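Local coordinates for protein SYE1 (Shewanella oneidensis, PDB 4AWT) that binds flavin mononucleotide and, as an Old Yellow Enzyme-type oxidoreductase, probably reduces activated carbon-carbon double bonds with electrons from NADH or NADPH, at residues Lys17-Met22 with Ala316-Phe321; Ser121-Ala126 with Pro148-Lys153; Ile188-Asp193 with Asn241-Ala246. The protein carries 1 engineered substitution. All coordinates share one frame; numbering follows the deposited sequence. Where two conformers were deposited one is given.

Interaction 1: residues Lys17-Met22 with Ala316-Phe321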
loop_
_atom_site.group_PDB
_atom_site.type_symbol
_atom_site.label_atom_id
_atom_site.label_comp_id
_atom_site.label_asym_id
_atom_site.label_seq_id
_atom_site.Cartn_x
_atom_site.Cartn_y
_atom_site.Cartn_z
ATOM N N LYS A 17 14.030 -12.713 6.640
ATOM C CA LYS A 17 14.702 -12.852 7.890
ATOM C C LYS A 17 13.790 -13.015 9.103
ATOM O O LYS A 17 14.164 -13.657 10.073
ATOM C CB LYS A 17 15.566 -11.593 8.110
ATOM C CG LYS A 17 16.769 -11.696 7.162
ATOM C CD LYS A 17 17.972 -10.947 7.551
ATOM C CE LYS A 17 19.043 -10.996 6.445
ATOM N NZ LYS A 17 20.009 -9.892 6.645
ATOM N N ASN A 18 12.618 -12.396 9.058
ATOM C CA ASN A 18 11.697 -12.392 10.161
ATOM C C ASN A 18 10.301 -12.085 9.600
ATOM O O ASN A 18 10.140 -11.930 8.386
ATOM C CB ASN A 18 12.134 -11.442 11.273
ATOM C CG ASN A 18 12.222 -10.008 10.781
ATOM O OD1 ASN A 18 11.261 -9.498 10.208
ATOM N ND2 ASN A 18 13.337 -9.358 11.032
ATOM N N ARG A 19 9.317 -12.016 10.501
ATOM C CA ARG A 19 7.919 -11.851 10.169
ATOM C C ARG A 19 7.463 -10.403 10.209
ATOM O O ARG A 19 6.247 -10.146 10.148
ATOM C CB ARG A 19 7.012 -12.665 11.104
ATOM C CG ARG A 19 7.350 -14.123 11.191
ATOM C CD ARG A 19 7.399 -14.821 9.870
ATOM N NE ARG A 19 7.548 -16.278 10.011
ATOM C CZ ARG A 19 6.564 -17.114 10.192
ATOM N NH1 ARG A 19 5.317 -16.707 10.305
ATOM N NH2 ARG A 19 6.814 -18.417 10.300
ATOM N N ILE A 20 8.395 -9.468 10.346
ATOM C CA ILE A 20 8.073 -8.053 10.498
ATOM C C ILE A 20 8.090 -7.379 9.121
ATOM O O ILE A 20 9.056 -7.498 8.370
ATOM C CB ILE A 20 9.075 -7.382 11.450
ATOM C CG1 ILE A 20 8.951 -8.012 12.832
ATOM C CG2 ILE A 20 8.897 -5.878 11.455
ATOM C CD1 ILE A 20 10.116 -7.688 13.744
ATOM N N VAL A 21 7.030 -6.610 8.861
ATOM C CA VAL A 21 6.909 -5.840 7.646
ATOM C C VAL A 21 6.940 -4.347 7.973
ATOM O O VAL A 21 6.292 -3.875 8.898
ATOM C CB VAL A 21 5.596 -6.209 6.916
ATOM C CG1 VAL A 21 5.406 -5.382 5.663
ATOM C CG2 VAL A 21 5.588 -7.698 6.615
ATOM N N MET A 22 7.685 -3.594 7.149
ATOM C CA MET A 22 7.515 -2.159 7.075
ATOM C C MET A 22 6.462 -1.924 6.001
ATOM O O MET A 22 6.731 -2.158 4.814
ATOM C CB MET A 22 8.822 -1.451 6.708
ATOM C CG MET A 22 8.646 0.045 6.586
ATOM S SD MET A 22 10.200 0.810 6.109
ATOM C CE MET A 22 9.655 2.490 5.836
ATOM N N ALA A 316 -2.230 -14.763 11.068
ATOM C CA ALA A 316 -1.330 -14.010 10.229
ATOM C C ALA A 316 -0.010 -14.753 10.135
ATOM O O ALA A 316 0.395 -15.412 11.094
ATOM C CB ALA A 316 -1.056 -12.632 10.842
ATOM N N ASP A 317 0.692 -14.544 9.023
ATOM C CA ASP A 317 2.054 -14.996 8.901
ATOM C C ASP A 317 3.074 -13.894 9.170
ATOM O O ASP A 317 4.178 -14.173 9.651
ATOM C CB ASP A 317 2.280 -15.576 7.505
ATOM C CG ASP A 317 1.347 -16.680 7.205
ATOM O OD1 ASP A 317 1.293 -17.656 8.004
ATOM O OD2 ASP A 317 0.604 -16.598 6.187
ATOM N N MET A 318 2.736 -12.665 8.819
ATOM C CA MET A 318 3.595 -11.514 8.996
ATOM C C MET A 318 2.762 -10.358 9.516
ATOM O O MET A 318 1.558 -10.297 9.258
ATOM C CB MET A 318 4.299 -11.110 7.729
ATOM C CG MET A 318 5.098 -12.197 7.043
ATOM S SD MET A 318 6.003 -11.639 5.600
ATOM C CE MET A 318 7.404 -10.854 6.388
ATOM N N ILE A 319 3.423 -9.421 10.190
ATOM C CA ILE A 319 2.759 -8.282 10.772
ATOM C C ILE A 319 3.522 -7.017 10.380
ATOM O O ILE A 319 4.733 -6.940 10.558
ATOM C CB ILE A 319 2.633 -8.402 12.304
ATOM C CG1 ILE A 319 1.808 -9.615 12.697
ATOM C CG2 ILE A 319 2.079 -7.113 12.902
ATOM C CD1 ILE A 319 0.330 -9.521 12.378
ATOM N N GLY A 320 2.769 -6.032 9.866
ATOM C CA GLY A 320 3.331 -4.751 9.585
ATOM C C GLY A 320 3.119 -3.782 10.735
ATOM O O GLY A 320 2.096 -3.799 11.408
ATOM N N PHE A 321 4.115 -2.899 10.900
ATOM C CA PHE A 321 4.106 -1.830 11.903
ATOM C C PHE A 321 4.368 -0.544 11.164
ATOM O O PHE A 321 5.469 -0.381 10.603
ATOM C CB PHE A 321 5.186 -2.043 12.964
ATOM C CG PHE A 321 5.077 -3.358 13.693
ATOM C CD1 PHE A 321 5.592 -4.514 13.153
ATOM C CD2 PHE A 321 4.456 -3.447 14.919
ATOM C CE1 PHE A 321 5.514 -5.719 13.801
ATOM C CE2 PHE A 321 4.387 -4.661 15.576
ATOM C CZ PHE A 321 4.942 -5.785 15.024
HETATM O O HOH W 1 2.943 -18.447 9.956
#

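Interaction 2: residues Ser121-Ala126 with Pro148-Lys153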
loop_
_atom_site.group_PDB
_atom_site.type_symbol
_atom_site.label_atom_id
_atom_site.label_comp_id
_atom_site.label_asym_id
_atom_site.label_seq_id
_atom_site.Cartn_x
_atom_site.Cartn_y
_atom_site.Cartn_z
ATOM N N SER A 121 -14.956 4.519 -10.245
ATOM C CA SER A 121 -15.987 3.623 -10.778
ATOM C C SER A 121 -17.207 4.439 -11.214
ATOM O O SER A 121 -17.827 4.132 -12.227
ATOM C CB SER A 121 -16.343 2.608 -9.728
ATOM O OG SER A 121 -16.742 3.315 -8.536
ATOM N N SER A 122 -17.568 5.426 -10.421
ATOM C CA SER A 122 -18.771 6.192 -10.487
ATOM C C SER A 122 -18.507 7.653 -10.393
ATOM O O SER A 122 -17.362 8.087 -10.234
ATOM C CB SER A 122 -19.664 5.749 -9.301
ATOM O OG SER A 122 -19.915 4.349 -9.588
ATOM N N THR A 123 -19.533 8.478 -10.386
ATOM C CA THR A 123 -19.390 9.918 -10.174
ATOM C C THR A 123 -19.581 10.325 -8.730
ATOM O O THR A 123 -19.947 11.439 -8.399
ATOM C CB THR A 123 -20.343 10.742 -11.076
ATOM O OG1 THR A 123 -21.670 10.390 -10.748
ATOM C CG2 THR A 123 -20.013 10.445 -12.520
ATOM N N LEU A 124 -19.335 9.468 -7.768
ATOM C CA LEU A 124 -19.560 9.719 -6.353
ATOM C C LEU A 124 -18.292 10.323 -5.788
ATOM O O LEU A 124 -17.223 9.733 -5.849
ATOM C CB LEU A 124 -19.881 8.410 -5.629
ATOM C CG LEU A 124 -21.206 7.726 -5.993
ATOM C CD1 LEU A 124 -21.219 6.328 -5.406
ATOM C CD2 LEU A 124 -22.364 8.562 -5.514
ATOM N N LYS A 125 -18.403 11.491 -5.196
ATOM C CA LYS A 125 -17.327 12.081 -4.402
ATOM C C LYS A 125 -17.118 11.303 -3.124
ATOM O O LYS A 125 -18.055 10.850 -2.464
ATOM C CB LYS A 125 -17.751 13.503 -4.071
ATOM C CG LYS A 125 -16.715 14.282 -3.306
ATOM C CD LYS A 125 -17.246 15.631 -2.888
ATOM C CE LYS A 125 -16.256 16.376 -2.030
ATOM N NZ LYS A 125 -16.719 17.778 -1.822
ATOM N N ALA A 126 -15.829 11.142 -2.746
ATOM C CA ALA A 126 -15.546 10.582 -1.412
ATOM C C ALA A 126 -15.950 11.605 -0.362
ATOM O O ALA A 126 -15.445 12.740 -0.376
ATOM C CB ALA A 126 -14.094 10.258 -1.280
ATOM N N PRO A 148 -15.408 12.919 -9.022
ATOM C CA PRO A 148 -14.791 12.228 -10.136
ATOM C C PRO A 148 -15.751 12.050 -11.319
ATOM O O PRO A 148 -16.967 12.192 -11.169
ATOM C CB PRO A 148 -14.463 10.863 -9.543
ATOM C CG PRO A 148 -15.607 10.620 -8.592
ATOM C CD PRO A 148 -15.858 11.991 -7.977
ATOM N N ARG A 149 -15.170 11.677 -12.436
ATOM C CA ARG A 149 -15.925 11.149 -13.572
ATOM C C ARG A 149 -15.836 9.633 -13.575
ATOM O O ARG A 149 -14.842 9.055 -13.091
ATOM C CB ARG A 149 -15.452 11.752 -14.899
ATOM C CG ARG A 149 -14.029 11.401 -15.258
ATOM C CD ARG A 149 -13.639 12.031 -16.590
ATOM N NE ARG A 149 -12.322 11.632 -17.037
ATOM C CZ ARG A 149 -12.045 10.455 -17.581
ATOM N NH1 ARG A 149 -12.972 9.586 -17.849
ATOM N NH2 ARG A 149 -10.788 10.192 -17.855
ATOM N N ALA A 150 -16.867 8.956 -14.088
ATOM C CA ALA A 150 -16.887 7.523 -14.154
ATOM C C ALA A 150 -15.996 6.994 -15.265
ATOM O O ALA A 150 -16.070 7.467 -16.382
ATOM C CB ALA A 150 -18.308 7.033 -14.332
ATOM N N MET A 151 -15.211 5.993 -15.004
ATOM C CA MET A 151 -14.347 5.419 -16.012
ATOM C C MET A 151 -15.164 4.803 -17.127
ATOM O O MET A 151 -16.117 4.080 -16.905
ATOM C CB MET A 151 -13.443 4.332 -15.383
ATOM C CG MET A 151 -12.384 4.947 -14.529
ATOM S SD MET A 151 -11.410 3.747 -13.596
ATOM C CE MET A 151 -10.410 3.071 -14.868
ATOM N N THR A 152 -14.674 4.991 -18.363
ATOM C CA THR A 152 -15.181 4.231 -19.496
ATOM C C THR A 152 -14.433 2.925 -19.642
ATOM O O THR A 152 -13.422 2.680 -18.987
ATOM C CB THR A 152 -14.994 5.050 -20.774
ATOM O OG1 THR A 152 -13.623 5.176 -20.985
ATOM C CG2 THR A 152 -15.642 6.394 -20.669
ATOM N N LYS A 153 -14.914 2.075 -20.528
ATOM C CA LYS A 153 -14.202 0.868 -20.888
ATOM C C LYS A 153 -12.788 1.154 -21.314
ATOM O O LYS A 153 -11.853 0.415 -20.955
ATOM C CB LYS A 153 -15.028 0.249 -22.029
ATOM C CG LYS A 153 -14.418 -0.951 -22.676
ATOM C CD LYS A 153 -15.253 -1.559 -23.788
ATOM C CE LYS A 153 -14.533 -2.634 -24.577
ATOM N NZ LYS A 153 -15.457 -3.416 -25.373
#

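Interaction 3: residues Ile188-Asp193 with Asn241-Ala246. With BOG (octyl beta-D-glucopyranoside), chain D.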
loop_
_atom_site.group_PDB
_atom_site.type_symbol
_atom_site.label_atom_id
_atom_site.label_comp_id
_atom_site.label_asym_id
_atom_site.label_seq_id
_atom_site.Cartn_x
_atom_site.Cartn_y
_atom_site.Cartn_z
ATOM N N ILE A 188 -9.150 0.863 -6.985
ATOM C CA ILE A 188 -9.719 -0.483 -7.056
ATOM C C ILE A 188 -10.776 -0.671 -5.976
ATOM O O ILE A 188 -11.822 -1.298 -6.196
ATOM C CB ILE A 188 -8.630 -1.556 -7.055
ATOM C CG1 ILE A 188 -7.701 -1.346 -8.281
ATOM C CG2 ILE A 188 -9.233 -2.949 -7.050
ATOM C CD1 ILE A 188 -6.528 -2.212 -8.285
ATOM N N ASN A 189 -10.509 -0.123 -4.786
ATOM C CA ASN A 189 -11.463 -0.197 -3.699
ATOM C C ASN A 189 -12.767 0.509 -4.027
ATOM O O ASN A 189 -13.829 0.097 -3.518
ATOM C CB ASN A 189 -10.751 0.323 -2.453
ATOM C CG ASN A 189 -11.339 0.024 -1.102
ATOM O OD1 ASN A 189 -10.646 0.282 -0.103
ATOM N ND2 ASN A 189 -12.521 -0.546 -1.029
ATOM N N GLN A 190 -12.728 1.550 -4.860
ATOM C CA GLN A 190 -13.919 2.247 -5.319
ATOM C C GLN A 190 -14.787 1.374 -6.252
ATOM O O GLN A 190 -15.959 1.689 -6.401
ATOM C CB GLN A 190 -13.528 3.539 -6.039
ATOM C CG GLN A 190 -12.925 4.581 -5.101
ATOM C CD GLN A 190 -11.985 5.547 -5.749
ATOM O OE1 GLN A 190 -12.185 5.988 -6.909
ATOM N NE2 GLN A 190 -10.930 5.917 -5.069
ATOM N N PHE A 191 -14.219 0.339 -6.836
ATOM C CA PHE A 191 -14.985 -0.677 -7.543
ATOM C C PHE A 191 -15.489 -1.783 -6.617
ATOM O O PHE A 191 -16.607 -2.255 -6.764
ATOM C CB PHE A 191 -14.190 -1.327 -8.681
ATOM C CG PHE A 191 -14.032 -0.474 -9.916
ATOM C CD1 PHE A 191 -13.108 0.568 -9.968
ATOM C CD2 PHE A 191 -14.838 -0.684 -11.025
ATOM C CE1 PHE A 191 -12.958 1.325 -11.103
ATOM C CE2 PHE A 191 -14.704 0.081 -12.153
ATOM C CZ PHE A 191 -13.762 1.075 -12.194
ATOM N N ILE A 192 -14.648 -2.230 -5.682
ATOM C CA ILE A 192 -15.003 -3.376 -4.835
ATOM C C ILE A 192 -16.199 -3.084 -3.964
ATOM O O ILE A 192 -17.092 -3.922 -3.806
ATOM C CB ILE A 192 -13.804 -3.796 -3.962
ATOM C CG1 ILE A 192 -12.642 -4.298 -4.792
ATOM C CG2 ILE A 192 -14.241 -4.847 -2.931
ATOM C CD1 ILE A 192 -11.346 -4.515 -4.019
ATOM N N ASP A 193 -16.192 -1.936 -3.295
ATOM C CA ASP A 193 -17.148 -1.653 -2.229
ATOM C C ASP A 193 -18.463 -1.141 -2.808
ATOM O O ASP A 193 -18.522 -0.181 -3.565
ATOM C CB ASP A 193 -16.569 -0.678 -1.243
ATOM C CG ASP A 193 -15.502 -1.235 -0.296
ATOM O OD1 ASP A 193 -15.239 -2.446 -0.394
ATOM O OD2 ASP A 193 -14.987 -0.426 0.500
ATOM N N ASN A 241 -11.546 6.671 4.025
ATOM C CA ASN A 241 -11.437 7.403 2.778
ATOM C C ASN A 241 -12.652 7.293 1.880
ATOM O O ASN A 241 -12.618 7.719 0.731
ATOM C CB ASN A 241 -10.149 7.026 2.048
ATOM C CG ASN A 241 -8.965 7.548 2.773
ATOM O OD1 ASN A 241 -9.064 8.520 3.540
ATOM N ND2 ASN A 241 -7.841 6.899 2.531
ATOM N N GLY A 242 -13.761 6.812 2.417
ATOM C CA GLY A 242 -15.037 6.968 1.789
ATOM C C GLY A 242 -15.638 5.780 1.113
ATOM O O GLY A 242 -16.725 5.945 0.533
ATOM N N THR A 243 -15.025 4.611 1.169
ATOM C CA THR A 243 -15.561 3.415 0.585
ATOM C C THR A 243 -16.149 2.520 1.674
ATOM O O THR A 243 -15.427 2.124 2.613
ATOM C CB THR A 243 -14.509 2.643 -0.225
ATOM O OG1 THR A 243 -13.349 2.348 0.534
ATOM C CG2 THR A 243 -14.068 3.422 -1.442
ATOM N N VAL A 244 -17.435 2.192 1.482
ATOM C CA VAL A 244 -18.192 1.321 2.365
ATOM C C VAL A 244 -18.773 0.186 1.554
ATOM O O VAL A 244 -19.369 0.477 0.491
ATOM C CB VAL A 244 -19.358 2.124 3.030
ATOM C CG1 VAL A 244 -20.169 1.230 3.956
ATOM C CG2 VAL A 244 -18.800 3.318 3.794
ATOM N N ASP A 245 -18.653 -1.047 2.011
ATOM C CA ASP A 245 -19.301 -2.172 1.382
ATOM C C ASP A 245 -20.455 -2.650 2.273
ATOM O O ASP A 245 -20.338 -2.657 3.492
ATOM C CB ASP A 245 -18.360 -3.325 1.163
ATOM C CG ASP A 245 -18.970 -4.440 0.397
ATOM O OD1 ASP A 245 -19.492 -4.158 -0.737
ATOM O OD2 ASP A 245 -18.994 -5.567 0.880
ATOM N N ALA A 246 -21.541 -3.041 1.715
ATOM C CA ALA A 246 -22.742 -3.457 2.452
ATOM C C ALA A 246 -22.572 -4.819 3.104
ATOM O O ALA A 246 -23.167 -5.065 4.171
ATOM C CB ALA A 246 -23.964 -3.482 1.568
HETATM C C1 BOG D . -2.960 9.975 4.172
HETATM O O1 BOG D . -2.774 10.844 5.255
HETATM C C2 BOG D . -1.670 9.605 3.510
HETATM O O2 BOG D . -1.050 10.724 2.912
HETATM C C3 BOG D . -1.857 8.566 2.393
HETATM O O3 BOG D . -0.616 8.079 1.964
HETATM C C4 BOG D . -2.609 7.369 2.992
HETATM O O4 BOG D . -2.859 6.453 1.980
HETATM C C5 BOG D . -3.895 7.790 3.694
HETATM O O5 BOG D . -3.520 8.722 4.689
HETATM C C6 BOG D . -4.609 6.619 4.319
HETATM O O6 BOG D . -5.815 7.143 4.846
HETATM C "C1'" BOG D . -3.884 11.656 5.557
HETATM C "C2'" BOG D . -3.633 12.727 6.616
HETATM C "C3'" BOG D . -2.924 12.228 7.838
HETATM C "C4'" BOG D . -2.925 13.036 9.131
HETATM C "C5'" BOG D . -1.468 13.348 9.484
HETATM C "C6'" BOG D . -1.183 14.843 9.318
HETATM C "C7'" BOG D . 0.292 15.137 9.647
HETATM C "C8'" BOG D . 0.352 16.615 10.013
HETATM O O HOH W 2 -11.862 0.060 2.217
#

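Interaction 1: residues Lys17-Met22 with Ala316-Phe321
Arg19 NH1, in one of the two conformers modelled for this side chain, hydrogen-bonds both to Asp317 O, at 2.9 Å, and to a water. The bond to Asp317 lies just ahead of the point where strands 20-22 and 318-320, the first and last of the TIM barrel, run side by side in parallel and close the cylinder. NH1 sits in the carbonyl plane on a lone pair, and the oxygen is at the guanidinium edge. Arg19 bends at its second torsion (chi2 -54°), and its CD passes 3.3 Å from Asp317 O. The water bridges the side chains, accepting from Arg19 NH1 and donating to Asp317 OD1, while Asp317 OD2 forms a salt bridge with Arg289.

Three backbone bonds sew the strands together: Ile319 N to Arg19 O, Val21 N to Ile319 O, and Phe321 N to Val21 O. An Asx turn precedes the strand, Asn18 OD1 accepting from Ile20 N. On the face with Ile20 and Ile319, Ile20 CG2 meets CD1 of Phe321, a residue that touches the FMN. On the face of Val21, the bent Met318 chain crosses the valine at about a right angle, its CE 3.6 Å from Val21 CG2.

Interaction 2: residues Ser121-Ala126 with Pro148-Lys153
Residues 121-125 and 148-151 run almost exactly antiparallel, 174° apart, with Ser122 CA 4.3 Å from Ala150 CA, yet they are not paired as strands. Strand 149-150 instead pairs in parallel with strand 119-120, and the chain turns back over it at Ser121-Lys125. The proline ring of Pro148 carries much of the contact. Its CG lies 3.3 Å from Leu124 O and 3.5 Å from Ser122 O, so one ring carbon meets two backbone carbonyls, and CD packs beside the first of them.

Thr123 lies across the backbone of the other segment. Its CA-H points at Pro148 O, 3.5 Å from CA and with an angle of 140° at the hydrogen. The methyl CG2, anti to the carbonyl carbon (chi1 61° for OG1), rests 3.8 Å from Ala150 N. Farther along, Ala150 CB packs against Ser121 O at 3.6 Å and also approaches Ser122 CA. An alanine in place of Pro148, without CG and CD, would probably leave a gap beside the carbonyls of Ser122 and Leu124 and free the backbone at 148 to turn.

Several polar atoms have partners outside the pair of segments: Arg106 donates to Leu124 O, Arg199 to both Ser121 O and Met151 O, and Asp155 makes a salt bridge with Arg149. The contact itself is therefore mostly carbon against carbonyl oxygen and depends on close fit, while the directional bonds holding both chains, from Arg106 and Arg199 and from the backbone of strand 119-120 among others, lie outside it.

Interaction 3: residues Ile188-Asp193 with Asn241-Ala246
Asp193 OD2 lies 3.2 Å from both CB and OG1 of Thr243, the two side chains crossing at about a right angle. The carboxylate is also near the amide of Asn189, whose ND2 is 2.9 Å from Asp193 OD2. Anti to the backbone N (chi1 -163°), Asn189 CG is set so that the amide end comes near Thr243, while the threonine methyl CG2 touches Gln190 CG at 4.0 Å. A water 2.6 Å from Asn189 OD1 probably donates to it and also hydrogen-bonds to Thr243 OG1 at 3.2 Å. Beyond the threonine, Asp193 CB packs on Val244 O. Asp193 OD1 then meets Asp245 CB at 3.6 Å, bringing the carboxylates within 4.6 Å of each other, OD1 to OD1, their planes 29° apart. That closeness of like charges might raise the proton affinity of one of them.

In the second shell, Tyr252 hydrogen-bonds to Asp193 OD1, whereas Asp245 is held by Thr251 and by Ser194 N. Gly185 N donates to Asn189 OD1. Both the Ser120 hydroxyl and Arg106 N bond to Gln190 OE1. At the start of 241-246, Asn241 ND2 donates to O6 of the bound octyl glucoside.

The arrangement joins two excursions that follow the C-terminal ends of TIM-barrel strands: helix 187-192, after strand 177-181, is packed against the loop leading from strand 230-234 to helix 248-261.

Interaction 1 belongs to the barrel wall itself, buried and joining first strand to last through regular backbone bonds, whereas interactions 2 and 3 lie in the excursions that decorate the barrel. The chain loop closed by interaction 1 encloses both others, whose centres are 35 Å and 26 Å from its own. Interaction 2 packs against helix 187-192, which carries one side of interaction 3: Ser121 OG lies 2.8 Å from Gln190 O in a probable hydrogen bond, and Met151 packs on Phe191. Interaction 3 is also buried, with clustered polar side chains and a water; interaction 2 is only partly buried, farther from the chain centre, and mostly pairs carbons with carbonyl oxygens.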